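Local structure of phosphotransferase system, mannose/fructose/N-acetylgalactosamine-specific component IIB (Thermoanaerobacter tengcongensis, 3LFJ) at residues V25-D30 with T121-G126; T40-G45 with Y163-P168; A49-I54 with F101-N106; A85-W90 with G116-T121; K135-S140 with E180-E185. The protein probably transfers phosphoryl groups toward incoming sugar as the cytoplasmic IIB component of a mannose/sorbose-type phosphotransferase system. All coordinates share one frame; numbering follows the deposited sequence.

Interaction 1 of 5, residues V25-D30 with T121-G126; sequences VFARID and TTLNIG
Residues Ala27 to Asp30 run parallel beside Leu123 to Gly126, pairing two strands near the middle of the largely parallel sheet of this α/β fold. Backbone bonds from Asn124 N to Ala27 O (2.9 Å), from Ile29 N to Asn124 O and from Gly126 N to Ile29 O hold the ladder. On one face, Arg28 and Asn124 lie side by side, each with CG anti to its own backbone N (chi1 170° and 162°). The arginine chain continues extended and carries its guanidinium over Gly126, whose CA lies 3.3 Å from Arg28 NH2; the missing side chain lets the flat group settle there. Arg28 NH1 makes a salt bridge with Asp30 OD2 (3.0 Å), reaching it on the anti side and out of the carboxylate plane, while NH2 also donates to Gln165 O. The same carboxylate oxygen is hydrogen-bonded to His35 NE2, so the arginine and the histidine converge on one atom. Phe26 turns its ring obliquely toward the other strand, with CE2 3.5 Å from Asn124 CB. The opposite face is apolar: Ile29 CD1 touches Leu123 CD1 at 3.9 Å and Ile125 CD1 at 3.8 Å.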
# COMPACT_ATOMS: atom_id res chain seq x y z
N VAL A 25 8.76 -2.21 6.05
CA VAL A 25 9.40 -0.90 6.12
C VAL A 25 8.50 0.23 5.63
O VAL A 25 8.74 1.40 5.95
CB VAL A 25 10.74 -0.86 5.35
CG1 VAL A 25 11.70 -1.89 5.91
CG2 VAL A 25 10.53 -1.07 3.84
N PHE A 26 7.46 -0.11 4.87
CA PHE A 26 6.54 0.88 4.34
C PHE A 26 5.34 0.14 3.78
O PHE A 26 5.44 -1.06 3.50
CB PHE A 26 7.19 1.68 3.21
CG PHE A 26 6.62 3.06 3.02
CD1 PHE A 26 6.84 4.05 3.97
CD2 PHE A 26 5.87 3.36 1.90
CE1 PHE A 26 6.33 5.32 3.79
CE2 PHE A 26 5.36 4.64 1.71
CZ PHE A 26 5.59 5.61 2.67
N ALA A 27 4.22 0.83 3.64
CA ALA A 27 3.05 0.27 2.96
C ALA A 27 2.39 1.37 2.16
O ALA A 27 2.25 2.50 2.62
CB ALA A 27 2.07 -0.34 3.95
N ARG A 28 1.97 1.03 0.95
CA ARG A 28 1.41 2.01 0.02
C ARG A 28 0.22 1.41 -0.72
O ARG A 28 0.24 0.22 -1.09
CB ARG A 28 2.49 2.45 -0.97
CG ARG A 28 1.98 3.29 -2.16
CD ARG A 28 3.17 3.75 -2.98
NE ARG A 28 2.78 4.40 -4.23
CZ ARG A 28 2.55 5.71 -4.35
NH1 ARG A 28 2.20 6.18 -5.53
NH2 ARG A 28 2.66 6.53 -3.31
N ILE A 29 -0.80 2.23 -0.91
CA ILE A 29 -1.96 1.85 -1.74
C ILE A 29 -1.89 2.63 -3.04
O ILE A 29 -1.85 3.87 -3.04
CB ILE A 29 -3.29 2.12 -1.01
CG1 ILE A 29 -3.43 1.16 0.19
CG2 ILE A 29 -4.48 1.98 -2.00
CD1 ILE A 29 -4.53 1.49 1.18
N ASP A 30 -1.86 1.92 -4.16
CA ASP A 30 -1.85 2.57 -5.47
C ASP A 30 -2.53 1.63 -6.44
O ASP A 30 -2.03 0.51 -6.67
CB ASP A 30 -0.42 2.89 -5.93
CG ASP A 30 -0.36 3.71 -7.22
OD1 ASP A 30 -1.28 3.64 -8.05
OD2 ASP A 30 0.65 4.42 -7.40
N THR A 121 2.46 0.09 10.15
CA THR A 121 2.62 1.26 11.02
C THR A 121 2.38 2.57 10.27
O THR A 121 1.92 3.55 10.87
CB THR A 121 4.01 1.29 11.70
OG1 THR A 121 5.06 1.15 10.73
CG2 THR A 121 4.12 0.19 12.74
N THR A 122 2.70 2.59 8.98
CA THR A 122 2.52 3.76 8.14
C THR A 122 1.86 3.31 6.85
O THR A 122 2.30 2.33 6.24
CB THR A 122 3.86 4.41 7.78
OG1 THR A 122 4.49 4.89 8.98
CG2 THR A 122 3.67 5.59 6.83
N LEU A 123 0.83 4.03 6.43
CA LEU A 123 0.10 3.69 5.23
C LEU A 123 -0.01 4.91 4.35
O LEU A 123 -0.69 5.89 4.70
CB LEU A 123 -1.28 3.16 5.59
CG LEU A 123 -2.15 2.74 4.40
CD1 LEU A 123 -1.49 1.62 3.60
CD2 LEU A 123 -3.51 2.32 4.87
N ASN A 124 0.66 4.85 3.21
CA ASN A 124 0.72 5.92 2.23
C ASN A 124 -0.34 5.69 1.14
O ASN A 124 -0.31 4.67 0.45
CB ASN A 124 2.13 5.93 1.64
CG ASN A 124 2.22 6.68 0.35
OD1 ASN A 124 1.73 7.82 0.22
ND2 ASN A 124 2.87 6.07 -0.62
N ILE A 125 -1.30 6.61 1.03
CA ILE A 125 -2.30 6.52 -0.04
C ILE A 125 -1.72 7.21 -1.28
O ILE A 125 -1.61 8.45 -1.34
CB ILE A 125 -3.64 7.19 0.37
CG1 ILE A 125 -4.08 6.74 1.78
CG2 ILE A 125 -4.70 6.91 -0.68
CD1 ILE A 125 -4.19 5.21 1.98
N GLY A 126 -1.32 6.42 -2.27
CA GLY A 126 -0.61 6.91 -3.43
C GLY A 126 -1.43 7.12 -4.69
O GLY A 126 -1.16 8.04 -5.47
O HOH W 1 -0.15 7.66 -8.07

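Interaction 2 of 5, residues T40-G45 with Y163-P168; sequences TRWMKG and YLQMIP
Trp42 reaches from helix 38-43 to Pro168 in the loop that follows strand 161-164, and the two form a proline-tryptophan CH-pi contact. Pro168 CD stands over the five-membered ring, 3.8 Å from its centroid and 14° off the normal, while Pro168 CG extends the cover to the shared bond and Trp42 CE3. Apolar packing continues outward, where Arg41 CD lies 4.0 Å from Ile167 CG2 and its CB approaches the proline ring. The polar part consists of a single hydrogen bond, Trp42 NE1 to Met166 O at 3.0 Å, with the acceptor almost in the indole plane. Met166 O also receives a weak bond from Arg28 NH1, which brings the helix, the loop and strand 22-30 together at one carbonyl. With CG anti to the carbonyl carbon (chi1 -79°), the indole lies across the loop, so that one face receives the proline and its N-H edge the carbonyl. A leucine in place of Trp42 would probably leave Met166 O without its indole donor and Pro168 without a flat surface to rest on. Gln165, whose NE2 bonds Ser170 O, brings its OE1 to the indole edge, 3.5 Å from Trp42 CH2.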
# COMPACT_ATOMS: atom_id res chain seq x y z
N THR A 40 10.31 3.47 -8.54
CA THR A 40 11.75 3.66 -8.57
C THR A 40 12.11 4.79 -7.60
O THR A 40 13.06 4.68 -6.82
CB THR A 40 12.23 3.95 -10.00
OG1 THR A 40 11.94 2.82 -10.82
CG2 THR A 40 13.73 4.22 -10.02
N ARG A 41 11.30 5.84 -7.61
CA ARG A 41 11.47 6.93 -6.65
C ARG A 41 11.28 6.46 -5.21
O ARG A 41 12.12 6.72 -4.35
CB ARG A 41 10.53 8.10 -6.97
CG ARG A 41 10.68 8.65 -8.37
CD ARG A 41 9.90 9.95 -8.52
NE ARG A 41 9.96 10.45 -9.89
CZ ARG A 41 10.94 11.21 -10.36
NH1 ARG A 41 11.94 11.57 -9.56
NH2 ARG A 41 10.92 11.62 -11.62
N TRP A 42 10.19 5.75 -4.93
CA TRP A 42 9.93 5.29 -3.58
C TRP A 42 11.01 4.36 -3.03
O TRP A 42 11.39 4.48 -1.87
CB TRP A 42 8.55 4.60 -3.49
CG TRP A 42 7.43 5.60 -3.42
CD1 TRP A 42 6.57 5.95 -4.42
CD2 TRP A 42 7.08 6.41 -2.28
NE1 TRP A 42 5.70 6.93 -3.97
CE2 TRP A 42 6.00 7.23 -2.67
CE3 TRP A 42 7.59 6.52 -0.98
CZ2 TRP A 42 5.41 8.15 -1.80
CZ3 TRP A 42 7.00 7.44 -0.10
CH2 TRP A 42 5.92 8.24 -0.52
N MET A 43 11.51 3.45 -3.87
CA MET A 43 12.44 2.45 -3.37
C MET A 43 13.81 3.01 -3.04
O MET A 43 14.55 2.40 -2.28
CB MET A 43 12.56 1.27 -4.33
CG MET A 43 11.28 0.41 -4.39
SD MET A 43 10.55 -0.05 -2.79
CE MET A 43 11.70 -1.29 -2.22
N LYS A 44 14.13 4.18 -3.58
CA LYS A 44 15.40 4.81 -3.22
C LYS A 44 15.51 5.11 -1.72
O LYS A 44 16.61 5.15 -1.16
CB LYS A 44 15.67 6.05 -4.09
CG LYS A 44 16.33 5.66 -5.41
CD LYS A 44 16.34 6.76 -6.44
CE LYS A 44 17.01 6.27 -7.72
NZ LYS A 44 17.05 7.31 -8.78
N GLY A 45 14.36 5.27 -1.08
CA GLY A 45 14.30 5.46 0.36
C GLY A 45 14.37 4.18 1.18
O GLY A 45 14.40 4.25 2.41
N TYR A 163 -1.42 8.82 5.40
CA TYR A 163 -1.32 10.05 4.63
C TYR A 163 -1.33 9.82 3.13
O TYR A 163 -0.97 8.74 2.66
CB TYR A 163 -0.10 10.87 5.06
CG TYR A 163 1.25 10.20 4.90
CD1 TYR A 163 1.91 9.68 6.00
CD2 TYR A 163 1.88 10.12 3.66
CE1 TYR A 163 3.16 9.11 5.88
CE2 TYR A 163 3.12 9.52 3.52
CZ TYR A 163 3.76 9.03 4.65
OH TYR A 163 4.99 8.46 4.54
N LEU A 164 -1.77 10.84 2.40
CA LEU A 164 -1.77 10.85 0.95
C LEU A 164 -0.48 11.46 0.47
O LEU A 164 -0.09 12.54 0.94
CB LEU A 164 -2.92 11.71 0.43
CG LEU A 164 -4.31 11.08 0.39
CD1 LEU A 164 -4.79 10.65 1.76
CD2 LEU A 164 -5.27 12.08 -0.24
N GLN A 165 0.19 10.80 -0.46
CA GLN A 165 1.40 11.34 -1.06
C GLN A 165 1.76 10.55 -2.31
O GLN A 165 1.90 9.32 -2.26
CB GLN A 165 2.58 11.32 -0.09
CG GLN A 165 3.75 12.17 -0.56
CD GLN A 165 4.92 12.13 0.41
OE1 GLN A 165 5.07 11.20 1.19
NE2 GLN A 165 5.76 13.17 0.36
N MET A 166 1.91 11.24 -3.43
CA MET A 166 2.10 10.55 -4.70
C MET A 166 3.51 9.97 -4.82
O MET A 166 3.68 8.78 -5.10
CB MET A 166 1.79 11.51 -5.85
CG MET A 166 1.62 10.82 -7.17
SD MET A 166 1.22 11.96 -8.50
CE MET A 166 2.69 13.00 -8.50
N ILE A 167 4.51 10.83 -4.64
CA ILE A 167 5.91 10.44 -4.66
C ILE A 167 6.63 11.10 -3.48
O ILE A 167 6.07 11.96 -2.81
CB ILE A 167 6.60 10.79 -6.00
CG1 ILE A 167 6.34 12.26 -6.36
CG2 ILE A 167 6.11 9.85 -7.11
CD1 ILE A 167 6.95 12.70 -7.69
N PRO A 168 7.86 10.66 -3.20
CA PRO A 168 8.46 11.11 -1.95
C PRO A 168 8.61 12.62 -1.80
O PRO A 168 8.62 13.11 -0.67
CB PRO A 168 9.83 10.43 -1.97
CG PRO A 168 9.56 9.14 -2.70
CD PRO A 168 8.60 9.53 -3.80

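Interaction 3 of 5, residues A49-I54 with F101-N106; sequences ASIVII and FLLFKN
Val52, Leu102, Ile54 and Phe104 interdigitate on one face of two parallel strands. The Leu102 side chain leans toward strand 50-54 and places CD2 in the hollow between its neighbours there, 3.9 Å from Val52 CB and 4.0 Å from Ile54 CD1. Ile54 answers in kind: its CD1 fits between that leucine methyl and the Phe104 ring, while its CB meets Phe104 CE1 at 3.8 Å. Phe104 has CG anti to the carbonyl carbon (chi1 -59°), which swings the ring alongside Ile54. On the other face, Ile53 and Leu103 stand side by side, with Ile53 CG1 4.1 Å from Leu103 CB, whereas the Phe101 ring turns away from Ile51 and packs with Met39 and Met43 of helix 38-43. Four backbone bonds zip the strands together: Phe101 N to Ser50 O, Val52 N to Phe101 O, Leu103 N to Val52 O and Ile54 N to Leu103 O. Beyond them the chains part, and a water takes over, donating to Ile54 O (2.7 Å) and accepting from Lys105 N (2.8 Å). Asn106 then caps the start of helix 107-115, whose Val113 rests on both Ile54 and Phe104. Parallel neighbours filled with branched and aromatic side chains, with helices packed on both faces, are typical of the central sheet of a three-layer α/β fold.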
# COMPACT_ATOMS: atom_id res chain seq x y z
N ALA A 49 15.17 -3.18 0.67
CA ALA A 49 13.84 -3.81 0.65
C ALA A 49 13.42 -4.35 -0.71
O ALA A 49 13.87 -3.90 -1.76
CB ALA A 49 12.80 -2.82 1.17
N SER A 50 12.53 -5.34 -0.65
CA SER A 50 11.90 -5.83 -1.86
C SER A 50 10.47 -5.30 -1.87
O SER A 50 9.98 -4.80 -0.87
CB SER A 50 11.87 -7.34 -1.86
OG SER A 50 11.10 -7.78 -0.77
N ILE A 51 9.84 -5.37 -3.03
CA ILE A 51 8.44 -4.96 -3.16
C ILE A 51 7.56 -6.21 -3.05
O ILE A 51 7.76 -7.17 -3.77
CB ILE A 51 8.19 -4.30 -4.52
CG1 ILE A 51 8.96 -2.98 -4.61
CG2 ILE A 51 6.67 -4.05 -4.70
CD1 ILE A 51 9.01 -2.39 -6.00
N VAL A 52 6.62 -6.19 -2.12
CA VAL A 52 5.65 -7.26 -2.00
C VAL A 52 4.29 -6.68 -2.31
O VAL A 52 3.79 -5.82 -1.59
CB VAL A 52 5.66 -7.89 -0.60
CG1 VAL A 52 4.50 -8.90 -0.46
CG2 VAL A 52 7.00 -8.59 -0.37
N ILE A 53 3.72 -7.13 -3.42
CA ILE A 53 2.35 -6.74 -3.79
C ILE A 53 1.41 -7.76 -3.22
O ILE A 53 1.58 -8.97 -3.43
CB ILE A 53 2.16 -6.69 -5.31
CG1 ILE A 53 3.12 -5.65 -5.92
CG2 ILE A 53 0.68 -6.34 -5.62
CD1 ILE A 53 3.14 -5.66 -7.44
N ILE A 54 0.43 -7.29 -2.46
CA ILE A 54 -0.59 -8.18 -1.89
C ILE A 54 -1.91 -7.87 -2.56
O ILE A 54 -2.46 -6.78 -2.39
CB ILE A 54 -0.73 -8.03 -0.35
CG1 ILE A 54 0.59 -8.36 0.33
CG2 ILE A 54 -1.82 -8.98 0.15
CD1 ILE A 54 0.59 -8.09 1.85
N PHE A 101 8.57 -3.66 1.29
CA PHE A 101 7.76 -2.48 1.03
C PHE A 101 6.44 -3.06 0.50
O PHE A 101 6.43 -3.66 -0.58
CB PHE A 101 8.47 -1.63 -0.03
CG PHE A 101 7.79 -0.33 -0.39
CD1 PHE A 101 8.41 0.90 -0.14
CD2 PHE A 101 6.55 -0.34 -1.04
CE1 PHE A 101 7.81 2.10 -0.51
CE2 PHE A 101 5.94 0.87 -1.39
CZ PHE A 101 6.58 2.08 -1.13
N LEU A 102 5.37 -2.96 1.28
CA LEU A 102 4.08 -3.52 0.87
C LEU A 102 3.36 -2.59 -0.09
O LEU A 102 3.28 -1.38 0.15
CB LEU A 102 3.18 -3.77 2.07
CG LEU A 102 3.70 -4.75 3.12
CD1 LEU A 102 2.68 -4.89 4.23
CD2 LEU A 102 3.98 -6.10 2.48
N LEU A 103 2.86 -3.16 -1.17
CA LEU A 103 2.10 -2.40 -2.15
C LEU A 103 0.73 -3.07 -2.34
O LEU A 103 0.66 -4.26 -2.66
CB LEU A 103 2.90 -2.37 -3.46
CG LEU A 103 2.34 -1.52 -4.59
CD1 LEU A 103 2.10 -0.10 -4.11
CD2 LEU A 103 3.33 -1.54 -5.76
N PHE A 104 -0.33 -2.31 -2.11
CA PHE A 104 -1.71 -2.80 -2.30
C PHE A 104 -2.35 -2.05 -3.44
O PHE A 104 -2.06 -0.89 -3.67
CB PHE A 104 -2.57 -2.54 -1.04
CG PHE A 104 -2.05 -3.18 0.18
CD1 PHE A 104 -2.42 -4.47 0.50
CD2 PHE A 104 -1.16 -2.50 1.03
CE1 PHE A 104 -1.94 -5.09 1.66
CE2 PHE A 104 -0.67 -3.12 2.18
CZ PHE A 104 -1.06 -4.41 2.50
N LYS A 105 -3.27 -2.71 -4.13
CA LYS A 105 -4.06 -2.04 -5.14
C LYS A 105 -5.19 -1.18 -4.54
O LYS A 105 -5.60 -0.18 -5.12
CB LYS A 105 -4.66 -3.10 -6.07
CG LYS A 105 -5.23 -2.58 -7.37
CD LYS A 105 -5.76 -3.78 -8.16
CE LYS A 105 -6.30 -3.34 -9.51
NZ LYS A 105 -6.83 -4.56 -10.24
N ASN A 106 -5.70 -1.58 -3.37
CA ASN A 106 -6.87 -0.91 -2.82
C ASN A 106 -6.92 -1.00 -1.30
O ASN A 106 -6.24 -1.83 -0.68
CB ASN A 106 -8.15 -1.50 -3.45
CG ASN A 106 -8.16 -3.02 -3.45
OD1 ASN A 106 -8.04 -3.64 -2.40
ND2 ASN A 106 -8.31 -3.61 -4.63
O HOH W 2 -4.42 -5.14 -3.26

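Interaction 4 of 5, residues A85-W90 with G116-T121; sequences AALKEW and GGLPIT
The CA atoms of Leu87 and Leu118 form the closest such pair, 6.7 Å apart, where helix 83-91 passes the loop leaving helix 107-115 through a Schellman motif with Gly117 at a positive phi of 104°. Apolar side chains bridge the gap. Trp90 does most of this work, its CG anti to the backbone N (chi1 166°), which sends the indole out from the helix toward the loop. Leu118 and Pro119 approach the same face of that indole at different places. In the conformer described, one of two modelled, Leu118 CG lies over the five-membered ring in a CH-pi contact, 4.2 Å from the centroid and 15° off the normal, and its CD1 packs against Trp90 CB. Pro119 CD presses on the outer part of the indole, only 3.3 Å from Trp90 CZ2, a tight fit. At the far corner of the six-membered ring, Trp90 CH2 lies 3.4 Å from Gly117 O. One helical turn back, Leu87 straddles the start of the loop: CD2 touches Gly116 O at 3.8 Å and Leu118 CB at 3.9 Å, while CD1 comes close to Gly116 CA, in space that a side chain on Gly116 would need. Behind the contact lies the main sheet: Leu118 continues inward onto Ile24 of strand 22-30 and Leu102 of strand 98-104, Ala86 rests on Phe81 of strand 78-81, and Trp90 also packs against Trp22 of strand 22-30.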
# COMPACT_ATOMS: atom_id res chain seq x y z
N ALA A 85 -2.07 -16.03 1.58
CA ALA A 85 -0.67 -16.43 1.44
C ALA A 85 0.29 -15.43 2.07
O ALA A 85 1.31 -15.83 2.64
CB ALA A 85 -0.32 -16.65 -0.04
N ALA A 86 -0.03 -14.14 1.97
CA ALA A 86 0.80 -13.12 2.61
C ALA A 86 0.77 -13.29 4.12
O ALA A 86 1.80 -13.23 4.77
CB ALA A 86 0.32 -11.74 2.22
N LEU A 87 -0.42 -13.48 4.67
CA LEU A 87 -0.53 -13.66 6.12
C LEU A 87 0.23 -14.91 6.56
O LEU A 87 0.90 -14.90 7.60
CB LEU A 87 -1.99 -13.73 6.55
CG LEU A 87 -2.74 -12.41 6.36
CD1 LEU A 87 -4.24 -12.62 6.49
CD2 LEU A 87 -2.25 -11.38 7.37
N LYS A 88 0.15 -15.98 5.78
CA LYS A 88 0.85 -17.21 6.12
C LYS A 88 2.37 -17.02 6.09
O LYS A 88 3.07 -17.47 7.00
CB LYS A 88 0.43 -18.35 5.19
CG LYS A 88 1.18 -19.66 5.45
CD LYS A 88 0.81 -20.71 4.40
N GLU A 89 2.86 -16.31 5.08
CA GLU A 89 4.30 -16.10 4.92
C GLU A 89 4.84 -15.23 6.05
O GLU A 89 5.88 -15.53 6.66
CB GLU A 89 4.59 -15.46 3.56
CG GLU A 89 6.07 -15.28 3.23
CD GLU A 89 6.76 -16.57 2.87
OE1 GLU A 89 6.08 -17.61 2.75
OE2 GLU A 89 8.00 -16.55 2.70
N TRP A 90 4.13 -14.15 6.34
CA TRP A 90 4.58 -13.22 7.36
C TRP A 90 4.60 -13.93 8.72
O TRP A 90 5.44 -13.64 9.56
CB TRP A 90 3.71 -11.95 7.40
CG TRP A 90 3.93 -11.17 8.64
CD1 TRP A 90 4.93 -10.27 8.87
CD2 TRP A 90 3.16 -11.23 9.84
NE1 TRP A 90 4.82 -9.77 10.15
CE2 TRP A 90 3.74 -10.34 10.76
CE3 TRP A 90 2.02 -11.95 10.23
CZ2 TRP A 90 3.24 -10.16 12.04
CZ3 TRP A 90 1.52 -11.76 11.50
CH2 TRP A 90 2.12 -10.87 12.39
N GLY A 116 -6.17 -9.37 9.61
CA GLY A 116 -5.55 -10.67 9.79
C GLY A 116 -4.30 -10.66 10.66
O GLY A 116 -3.67 -11.70 10.84
N GLY A 117 -3.92 -9.48 11.15
CA GLY A 117 -2.84 -9.37 12.12
C GLY A 117 -1.51 -8.86 11.60
O GLY A 117 -0.53 -8.77 12.34
N LEU A 118 -1.46 -8.52 10.32
CA LEU A 118 -0.22 -8.01 9.76
C LEU A 118 -0.03 -6.56 10.20
O LEU A 118 -0.88 -5.71 9.98
CB LEU A 118 -0.20 -8.19 8.23
CG LEU A 118 1.21 -8.24 7.65
CD1 LEU A 118 1.30 -9.09 6.39
CD2 LEU A 118 1.66 -6.83 7.37
N PRO A 119 1.10 -6.29 10.87
CA PRO A 119 1.29 -4.97 11.47
C PRO A 119 1.80 -3.99 10.45
O PRO A 119 2.89 -4.13 9.91
CB PRO A 119 2.34 -5.23 12.55
CG PRO A 119 3.15 -6.35 12.03
CD PRO A 119 2.24 -7.18 11.13
N ILE A 120 0.97 -3.01 10.16
CA ILE A 120 1.36 -1.90 9.32
C ILE A 120 1.34 -0.64 10.16
O ILE A 120 0.35 -0.34 10.82
CB ILE A 120 0.41 -1.77 8.13
CG1 ILE A 120 0.54 -3.02 7.25
CG2 ILE A 120 0.72 -0.51 7.34
CD1 ILE A 120 -0.37 -2.98 6.03
N THR A 121 2.46 0.09 10.15
CA THR A 121 2.62 1.26 11.02
C THR A 121 2.38 2.57 10.27
O THR A 121 1.92 3.55 10.87
CB THR A 121 4.01 1.29 11.70
OG1 THR A 121 5.06 1.15 10.73
CG2 THR A 121 4.12 0.19 12.74

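Interaction 5 of 5, residues K135-S140 with E180-E185; sequences KGISQS and EKYFPE
Lys135 meets Tyr182 and Phe183 chiefly with the carbons of its chain: CD lies only 3.0 Å from Tyr182 O and at the same time over a face of the Phe183 ring. The CH-pi contact with that ring has CD 4.2 Å from the centroid and 21° off the normal. Bends at the last two torsions (chi3 -74°, chi4 73°) fold the chain back, bringing Lys135 NZ to 3.7 Å from Phe183 CE1. Ile137 deals with the same two rings through its two branches. Its CG2 stands over the Tyr182 ring, 4.0 Å from the centroid, in a second CH-pi contact, whereas its CD1 reaches the edge of Phe183 at 4.1 Å from CE2. Each ring therefore offers a face to one residue of the 135-140 segment and an edge to the other. Replacing Tyr182 by a serine would probably open a gap beside Ile137 and leave its CG2 methyl without the ring it rests on. Just beyond, Ile137 and Ser138 both face Val141 in a classic beta bulge, and Ser138 OG accepts a hydrogen bond from Val141 N. The contact lies at the protein surface, where the small antiparallel pair of strands 135-136 and 142-143 meets the end of helix 175-182. Val178 of that helix touches both Ile137 and Phe183, and Ile137 also packs on Leu164 of strand 161-164, at the main sheet.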
# COMPACT_ATOMS: atom_id res chain seq x y z
N LYS A 135 -14.88 11.44 -3.97
CA LYS A 135 -14.63 12.87 -4.01
C LYS A 135 -13.17 13.08 -4.40
O LYS A 135 -12.29 12.43 -3.86
CB LYS A 135 -14.88 13.49 -2.63
CG LYS A 135 -14.48 14.95 -2.52
CD LYS A 135 -14.82 15.52 -1.16
CE LYS A 135 -16.31 15.76 -1.01
NZ LYS A 135 -17.08 14.49 -0.84
N GLY A 136 -12.94 13.99 -5.34
CA GLY A 136 -11.59 14.33 -5.77
C GLY A 136 -10.82 15.03 -4.66
O GLY A 136 -11.35 15.93 -4.01
N ILE A 137 -9.58 14.61 -4.43
CA ILE A 137 -8.75 15.24 -3.42
C ILE A 137 -7.49 15.80 -4.07
O ILE A 137 -7.16 16.98 -3.91
CB ILE A 137 -8.40 14.26 -2.27
CG1 ILE A 137 -9.68 13.77 -1.59
CG2 ILE A 137 -7.50 14.92 -1.26
CD1 ILE A 137 -9.47 12.56 -0.70
N SER A 138 -6.82 14.96 -4.84
CA SER A 138 -5.63 15.36 -5.58
C SER A 138 -5.65 14.73 -6.97
O SER A 138 -6.53 13.92 -7.27
CB SER A 138 -4.38 14.92 -4.81
OG SER A 138 -4.29 13.50 -4.82
N GLN A 139 -4.68 15.09 -7.80
CA GLN A 139 -4.56 14.49 -9.13
C GLN A 139 -4.44 12.97 -9.03
O GLN A 139 -4.90 12.25 -9.92
CB GLN A 139 -3.34 15.07 -9.86
CG GLN A 139 -3.36 14.89 -11.37
CD GLN A 139 -3.11 13.46 -11.81
N SER A 140 -3.85 12.47 -7.94
CA SER A 140 -3.65 11.03 -7.84
C SER A 140 -4.67 10.32 -6.96
O SER A 140 -4.83 9.12 -7.08
CB SER A 140 -2.23 10.68 -7.36
OG SER A 140 -1.97 11.18 -6.07
N GLU A 180 -11.04 17.01 7.58
CA GLU A 180 -11.38 18.40 7.87
C GLU A 180 -11.75 19.21 6.63
O GLU A 180 -12.72 19.97 6.64
CB GLU A 180 -10.24 19.09 8.62
CG GLU A 180 -10.10 18.63 10.06
CD GLU A 180 -8.87 19.22 10.73
OE1 GLU A 180 -7.98 19.72 10.01
OE2 GLU A 180 -8.81 19.19 11.98
N LYS A 181 -10.98 19.05 5.55
CA LYS A 181 -11.19 19.84 4.35
C LYS A 181 -12.18 19.26 3.35
O LYS A 181 -12.90 20.01 2.68
CB LYS A 181 -9.86 20.09 3.63
CG LYS A 181 -8.86 20.92 4.40
CD LYS A 181 -7.74 21.39 3.49
CE LYS A 181 -6.80 22.35 4.20
NZ LYS A 181 -5.86 22.99 3.24
N TYR A 182 -12.21 17.94 3.23
CA TYR A 182 -12.96 17.30 2.14
C TYR A 182 -14.19 16.52 2.60
O TYR A 182 -15.08 16.24 1.79
CB TYR A 182 -12.04 16.40 1.32
CG TYR A 182 -10.93 17.15 0.64
CD1 TYR A 182 -11.12 17.72 -0.61
CD2 TYR A 182 -9.69 17.31 1.25
CE1 TYR A 182 -10.11 18.41 -1.24
CE2 TYR A 182 -8.68 18.00 0.63
CZ TYR A 182 -8.89 18.56 -0.61
OH TYR A 182 -7.88 19.25 -1.23
N PHE A 183 -14.23 16.16 3.88
CA PHE A 183 -15.36 15.40 4.43
C PHE A 183 -15.76 15.90 5.81
O PHE A 183 -15.87 15.10 6.75
CB PHE A 183 -15.01 13.92 4.51
CG PHE A 183 -14.56 13.33 3.21
CD1 PHE A 183 -15.46 12.68 2.38
CD2 PHE A 183 -13.24 13.45 2.81
CE1 PHE A 183 -15.04 12.14 1.18
CE2 PHE A 183 -12.82 12.93 1.60
CZ PHE A 183 -13.72 12.27 0.79
N PRO A 184 -15.98 17.21 5.95
CA PRO A 184 -16.29 17.83 7.25
C PRO A 184 -17.40 17.09 7.99
O PRO A 184 -18.58 17.24 7.65
CB PRO A 184 -16.75 19.25 6.85
CG PRO A 184 -17.07 19.15 5.37
CD PRO A 184 -16.03 18.21 4.87
N GLU A 185 -17.02 16.30 8.99
CA GLU A 185 -17.95 15.45 9.72
C GLU A 185 -17.19 14.55 10.69
O GLU A 185 -16.47 13.63 10.27
CB GLU A 185 -18.76 14.58 8.75

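In the fold
Interactions 1 and 3 belong to the same sheet, their centres about 9 Å apart, and meet where strands 22-30 and 98-104 lie side by side; together they join four strands that lie next to one another in the sheet, 50-54, 98-104, 22-30 and 122-127. Interaction 2 lies beside this core, where helix 38-43 meets the end of strand 161-164, while interaction 4 lies about 22 Å from interaction 2, centre to centre, on the other side of the chain's centre. Interaction 5 is peripheral, about 29 Å from interaction 4 between centres. Along the chain, interactions 3 and 4 fall within the span of interaction 1, which closes before interaction 5 opens. Distant sequence regions are thus gathered into one compact α/β unit.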